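Local coordinates for protein putative exonuclease (Eubacterium rectale, PDB 3L0A) that is a putative exonuclease of the PDDEXK-like clan, binds zinc through four cysteines and probably has hydrolase activity, at residues Y9-V21 with I118-K131. Residues are numbered along the deposited sequence; the frame is centred on the assembly and turned at random. Where two conformers were deposited one is given.
Sequences YYSQEANKEYMSV and IMTGELFGAKWKIK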
loop_
_atom_site.group_PDB
_atom_site.type_symbol
_atom_site.label_atom_id
_atom_site.label_comp_id
_atom_site.label_asym_id
_atom_site.label_seq_id
_atom_site.Cartn_x
_atom_site.Cartn_y
_atom_site.Cartn_z
ATOM N N TYR A 9 2.979 -36.874 -7.211
ATOM C CA TYR A 9 2.528 -35.968 -8.282
ATOM C C TYR A 9 3.457 -34.771 -8.498
ATOM O O TYR A 9 3.708 -34.373 -9.635
ATOM C CB TYR A 9 1.142 -35.418 -7.975
ATOM C CG TYR A 9 0.570 -34.570 -9.070
ATOM C CD1 TYR A 9 -0.044 -35.137 -10.150
ATOM C CD2 TYR A 9 0.606 -33.207 -9.006
ATOM C CE1 TYR A 9 -0.592 -34.359 -11.158
ATOM C CE2 TYR A 9 0.051 -32.404 -10.020
ATOM C CZ TYR A 9 -0.539 -32.989 -11.093
ATOM O OH TYR A 9 -1.074 -32.212 -12.106
ATOM N N TYR A 10 3.934 -34.199 -7.399
ATOM C CA TYR A 10 4.744 -32.980 -7.441
ATOM C C TYR A 10 6.239 -33.305 -7.409
ATOM O O TYR A 10 7.060 -32.404 -7.312
ATOM C CB TYR A 10 4.373 -32.033 -6.278
ATOM C CG TYR A 10 2.928 -31.494 -6.286
ATOM C CD1 TYR A 10 2.499 -30.594 -7.252
ATOM C CD2 TYR A 10 2.004 -31.892 -5.314
ATOM C CE1 TYR A 10 1.173 -30.102 -7.251
ATOM C CE2 TYR A 10 0.687 -31.403 -5.303
ATOM C CZ TYR A 10 0.282 -30.518 -6.266
ATOM O OH TYR A 10 -1.025 -30.058 -6.260
ATOM N N SER A 11 6.600 -34.582 -7.549
ATOM C CA SER A 11 7.993 -34.988 -7.424
ATOM C C SER A 11 8.828 -34.422 -8.554
ATOM O O SER A 11 8.305 -34.053 -9.598
ATOM C CB SER A 11 8.123 -36.512 -7.364
ATOM O OG SER A 11 7.629 -37.182 -8.531
ATOM N N GLN A 12 10.136 -34.343 -8.320
ATOM C CA GLN A 12 11.092 -33.894 -9.341
ATOM C C GLN A 12 10.985 -34.718 -10.608
ATOM O O GLN A 12 10.945 -34.141 -11.691
ATOM C CB GLN A 12 12.541 -33.954 -8.817
ATOM C CG GLN A 12 12.832 -32.950 -7.698
ATOM C CD GLN A 12 12.763 -31.512 -8.187
ATOM O OE1 GLN A 12 11.725 -30.833 -8.049
ATOM N NE2 GLN A 12 13.863 -31.047 -8.794
ATOM N N GLU A 13 10.933 -36.049 -10.458
ATOM C CA GLU A 13 10.764 -36.971 -11.603
ATOM C C GLU A 13 9.359 -36.926 -12.195
ATOM O O GLU A 13 9.199 -37.167 -13.386
ATOM C CB GLU A 13 11.189 -38.450 -11.316
ATOM C CG GLU A 13 10.731 -39.099 -9.968
ATOM C CD GLU A 13 11.578 -38.632 -8.729
ATOM O OE1 GLU A 13 12.814 -38.886 -8.700
ATOM O OE2 GLU A 13 11.013 -38.002 -7.795
ATOM N N ALA A 14 8.343 -36.619 -11.395
ATOM C CA ALA A 14 7.012 -36.422 -11.971
ATOM C C ALA A 14 7.029 -35.186 -12.900
ATOM O O ALA A 14 6.405 -35.187 -13.964
ATOM C CB ALA A 14 5.960 -36.293 -10.894
ATOM N N ASN A 15 7.784 -34.160 -12.525
ATOM C CA ASN A 15 7.817 -32.902 -13.290
ATOM C C ASN A 15 8.714 -32.896 -14.507
ATOM O O ASN A 15 8.523 -32.062 -15.385
ATOM C CB ASN A 15 8.212 -31.718 -12.395
ATOM C CG ASN A 15 7.097 -31.291 -11.492
ATOM O OD1 ASN A 15 5.958 -31.110 -11.934
ATOM N ND2 ASN A 15 7.403 -31.137 -10.212
ATOM N N LYS A 16 9.694 -33.794 -14.552
ATOM C CA LYS A 16 10.529 -33.949 -15.729
ATOM C C LYS A 16 9.748 -34.680 -16.815
ATOM O O LYS A 16 9.768 -34.273 -17.973
ATOM C CB LYS A 16 11.841 -34.671 -15.381
ATOM C CG LYS A 16 12.858 -33.767 -14.620
ATOM C CD LYS A 16 14.330 -34.287 -14.651
ATOM C CE LYS A 16 15.324 -33.119 -14.476
ATOM N NZ LYS A 16 16.644 -33.478 -13.851
ATOM N N GLU A 17 9.046 -35.745 -16.439
ATOM C CA GLU A 17 8.258 -36.551 -17.399
ATOM C C GLU A 17 6.945 -35.865 -17.868
ATOM O O GLU A 17 6.465 -36.109 -18.978
ATOM C CB GLU A 17 7.957 -37.957 -16.822
ATOM C CG GLU A 17 7.806 -39.055 -17.886
ATOM C CD GLU A 17 7.687 -40.470 -17.290
ATOM O OE1 GLU A 17 8.622 -40.891 -16.560
ATOM O OE2 GLU A 17 6.665 -41.166 -17.561
ATOM N N TYR A 18 6.368 -35.005 -17.041
ATOM C CA TYR A 18 5.090 -34.413 -17.384
ATOM C C TYR A 18 5.107 -32.883 -17.318
ATOM O O TYR A 18 5.383 -32.319 -16.265
ATOM C CB TYR A 18 4.018 -34.970 -16.441
ATOM C CG TYR A 18 3.742 -36.483 -16.556
ATOM C CD1 TYR A 18 2.930 -37.003 -17.575
ATOM C CD2 TYR A 18 4.243 -37.376 -15.620
ATOM C CE1 TYR A 18 2.662 -38.386 -17.671
ATOM C CE2 TYR A 18 3.976 -38.751 -15.708
ATOM C CZ TYR A 18 3.189 -39.247 -16.735
ATOM O OH TYR A 18 2.936 -40.595 -16.800
HETATM N N MSE A 19 4.804 -32.213 -18.435
HETATM C CA MSE A 19 4.481 -30.779 -18.410
HETATM C C MSE A 19 3.200 -30.625 -17.580
HETATM O O MSE A 19 2.385 -31.546 -17.499
HETATM C CB MSE A 19 4.258 -30.247 -19.831
HETATM C CG MSE A 19 3.869 -28.769 -19.957
HETATM SE SE MSE A 19 5.185 -27.558 -19.302
HETATM C CE MSE A 19 6.739 -28.425 -20.045
ATOM N N SER A 20 3.038 -29.472 -16.953
ATOM C CA SER A 20 1.887 -29.224 -16.142
ATOM C C SER A 20 1.488 -27.780 -16.344
ATOM O O SER A 20 2.258 -26.977 -16.899
ATOM C CB SER A 20 2.196 -29.476 -14.656
ATOM O OG SER A 20 2.751 -28.330 -14.005
ATOM N N VAL A 21 0.285 -27.437 -15.905
ATOM C CA VAL A 21 -0.145 -26.064 -16.052
ATOM C C VAL A 21 0.828 -25.163 -15.312
ATOM O O VAL A 21 1.170 -24.087 -15.789
ATOM C CB VAL A 21 -1.550 -25.842 -15.507
ATOM C CG1 VAL A 21 -1.785 -24.309 -15.242
ATOM C CG2 VAL A 21 -2.565 -26.420 -16.468
ATOM N N ILE A 118 -6.244 -37.174 -10.466
ATOM C CA ILE A 118 -5.073 -37.054 -11.357
ATOM C C ILE A 118 -5.380 -37.717 -12.697
ATOM O O ILE A 118 -5.855 -38.855 -12.745
ATOM C CB ILE A 118 -3.821 -37.730 -10.782
ATOM C CG1 ILE A 118 -3.509 -37.219 -9.368
ATOM C CG2 ILE A 118 -2.646 -37.505 -11.705
ATOM C CD1 ILE A 118 -2.562 -38.139 -8.549
HETATM N N MSE A 119 -5.112 -36.996 -13.781
HETATM C CA MSE A 119 -5.291 -37.525 -15.158
HETATM C C MSE A 119 -4.048 -37.200 -15.996
HETATM O O MSE A 119 -3.243 -36.356 -15.604
HETATM C CB MSE A 119 -6.544 -36.932 -15.832
HETATM C CG MSE A 119 -7.836 -37.535 -15.374
HETATM SE SE MSE A 119 -9.250 -37.234 -16.627
HETATM C CE MSE A 119 -10.690 -38.016 -15.594
ATOM N N THR A 120 -3.903 -37.853 -17.144
ATOM C CA THR A 120 -2.686 -37.697 -17.952
ATOM C C THR A 120 -3.033 -37.588 -19.420
ATOM O O THR A 120 -4.083 -38.084 -19.833
ATOM C CB THR A 120 -1.708 -38.877 -17.672
ATOM O OG1 THR A 120 -0.815 -38.474 -16.632
ATOM C CG2 THR A 120 -0.903 -39.354 -18.933
ATOM N N GLY A 121 -2.152 -36.937 -20.191
ATOM C CA GLY A 121 -2.358 -36.756 -21.635
ATOM C C GLY A 121 -1.159 -36.328 -22.466
ATOM O O GLY A 121 -0.031 -36.261 -21.984
ATOM N N GLU A 122 -1.433 -36.061 -23.740
ATOM C CA GLU A 122 -0.420 -35.665 -24.733
ATOM C C GLU A 122 -0.925 -34.385 -25.381
ATOM O O GLU A 122 -2.077 -34.319 -25.799
ATOM C CB GLU A 122 -0.235 -36.757 -25.808
ATOM C CG GLU A 122 0.561 -36.337 -27.088
ATOM C CD GLU A 122 1.938 -37.001 -27.214
ATOM O OE1 GLU A 122 2.003 -38.185 -27.608
ATOM O OE2 GLU A 122 2.954 -36.329 -26.943
ATOM N N LEU A 123 -0.071 -33.363 -25.461
ATOM C CA LEU A 123 -0.431 -32.080 -26.097
ATOM C C LEU A 123 0.782 -31.359 -26.629
ATOM O O LEU A 123 1.751 -31.134 -25.898
ATOM C CB LEU A 123 -1.066 -31.107 -25.106
ATOM C CG LEU A 123 -2.570 -30.940 -25.034
ATOM C CD1 LEU A 123 -2.823 -29.757 -24.128
ATOM C CD2 LEU A 123 -3.219 -30.750 -26.403
ATOM N N PHE A 124 0.708 -30.949 -27.886
ATOM C CA PHE A 124 1.679 -30.034 -28.453
ATOM C C PHE A 124 3.138 -30.443 -28.227
ATOM O O PHE A 124 4.006 -29.557 -28.113
ATOM C CB PHE A 124 1.499 -28.622 -27.867
ATOM C CG PHE A 124 0.098 -28.096 -27.901
ATOM C CD1 PHE A 124 -0.718 -28.288 -28.998
ATOM C CD2 PHE A 124 -0.381 -27.334 -26.839
ATOM C CE1 PHE A 124 -2.013 -27.782 -29.018
ATOM C CE2 PHE A 124 -1.643 -26.817 -26.856
ATOM C CZ PHE A 124 -2.466 -27.041 -27.947
ATOM N N GLY A 125 3.425 -31.742 -28.135
ATOM C CA GLY A 125 4.823 -32.205 -28.029
ATOM C C GLY A 125 5.157 -33.043 -26.801
ATOM O O GLY A 125 5.943 -33.974 -26.889
ATOM N N ALA A 126 4.546 -32.755 -25.662
ATOM C CA ALA A 126 4.883 -33.476 -24.424
ATOM C C ALA A 126 3.699 -34.254 -23.855
ATOM O O ALA A 126 2.545 -34.064 -24.257
ATOM C CB ALA A 126 5.427 -32.490 -23.344
ATOM N N LYS A 127 4.017 -35.121 -22.897
ATOM C CA LYS A 127 3.028 -35.665 -21.988
ATOM C C LYS A 127 2.708 -34.544 -20.981
ATOM O O LYS A 127 3.596 -33.754 -20.652
ATOM C CB LYS A 127 3.602 -36.875 -21.241
ATOM C CG LYS A 127 4.193 -37.967 -22.107
ATOM C CD LYS A 127 4.691 -39.164 -21.276
ATOM C CE LYS A 127 3.584 -40.202 -21.038
ATOM N NZ LYS A 127 4.075 -41.485 -20.409
ATOM N N TRP A 128 1.460 -34.469 -20.504
ATOM C CA TRP A 128 1.040 -33.516 -19.457
ATOM C C TRP A 128 0.397 -34.231 -18.266
ATOM O O TRP A 128 0.008 -35.384 -18.378
ATOM C CB TRP A 128 0.011 -32.528 -20.001
ATOM C CG TRP A 128 0.526 -31.512 -20.979
ATOM C CD1 TRP A 128 1.029 -31.756 -22.225
ATOM C CD2 TRP A 128 0.541 -30.090 -20.811
ATOM N NE1 TRP A 128 1.382 -30.580 -22.837
ATOM C CE2 TRP A 128 1.096 -29.538 -21.998
ATOM C CE3 TRP A 128 0.167 -29.231 -19.768
ATOM C CZ2 TRP A 128 1.289 -28.148 -22.177
ATOM C CZ3 TRP A 128 0.361 -27.835 -19.931
ATOM C CH2 TRP A 128 0.913 -27.314 -21.135
ATOM N N LYS A 129 0.277 -33.535 -17.134
ATOM C CA LYS A 129 -0.485 -34.031 -15.981
ATOM C C LYS A 129 -1.397 -32.940 -15.444
ATOM O O LYS A 129 -1.070 -31.783 -15.532
ATOM C CB LYS A 129 0.433 -34.475 -14.848
ATOM C CG LYS A 129 1.488 -33.467 -14.423
ATOM C CD LYS A 129 2.340 -34.082 -13.312
ATOM C CE LYS A 129 3.562 -33.233 -12.901
ATOM N NZ LYS A 129 3.302 -32.396 -11.693
ATOM N N ILE A 130 -2.545 -33.344 -14.910
ATOM C CA ILE A 130 -3.466 -32.432 -14.210
ATOM C C ILE A 130 -3.951 -33.094 -12.926
ATOM O O ILE A 130 -3.905 -34.328 -12.793
ATOM C CB ILE A 130 -4.685 -32.037 -15.085
ATOM C CG1 ILE A 130 -5.498 -33.282 -15.469
ATOM C CG2 ILE A 130 -4.231 -31.281 -16.373
ATOM C CD1 ILE A 130 -7.007 -33.024 -15.575
ATOM N N LYS A 131 -4.409 -32.264 -11.998
ATOM C CA LYS A 131 -4.966 -32.692 -10.722
ATOM C C LYS A 131 -6.099 -31.715 -10.381
ATOM O O LYS A 131 -5.851 -30.536 -10.171
ATOM C CB LYS A 131 -3.905 -32.688 -9.623
ATOM C CG LYS A 131 -4.354 -33.413 -8.383
ATOM C CD LYS A 131 -3.235 -33.707 -7.374
ATOM C CE LYS A 131 -2.771 -32.429 -6.697
ATOM N NZ LYS A 131 -2.340 -32.698 -5.299
HETATM O O HOH W 1 -1.295 -29.251 -14.795
#
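M19 pairs in parallel with W128 of strand 126-131: its N donates to K127 O (3.0 Å) and its O accepts from K129 N, so that a short piece of chain after helix 12-17 joins the edge of the β-hairpin 118-131. One water carries the join onward, donating to K129 O and accepting from V21 N. On one face of the sheet, M19 CG sits over the six-membered ring of W128, 3.3 Å from its centroid, in a CH-pi contact, and a bend at chi2 (62°) keeps SE above the same ring, farther off, in a Met-aromatic contact. The indole is held at its NE1, which donates to L123 O at 3.1 Å; A126 N reaches that oxygen from the opposite face of its carbonyl plane. Replacing W128 by an alanine would probably open a gap under M19 and leave L123 O without one of its two donors. The other face is organised round K129. Its CG stands between the backbone N and carbonyl carbon (chi1 51°), and the extended chain passes over the Y9 ring and against Y18 CB, turning at chi4 to bring NZ to Y9 O (2.9 Å) and N15 OD1 (3.0 Å). The same ammonium makes a cation-pi contact with Y9, 3.9 Å from the ring centroid, while K131 CB packs over the opposite face. Y18 lies across K127 and T120, its OH bonded to M2 O. This is a worked case of a buried lysine serving as a polar centre: two oxygens and an aromatic face meet NZ, which would be expected to stabilise its positive charge and tie the N-terminal helix to the sheet.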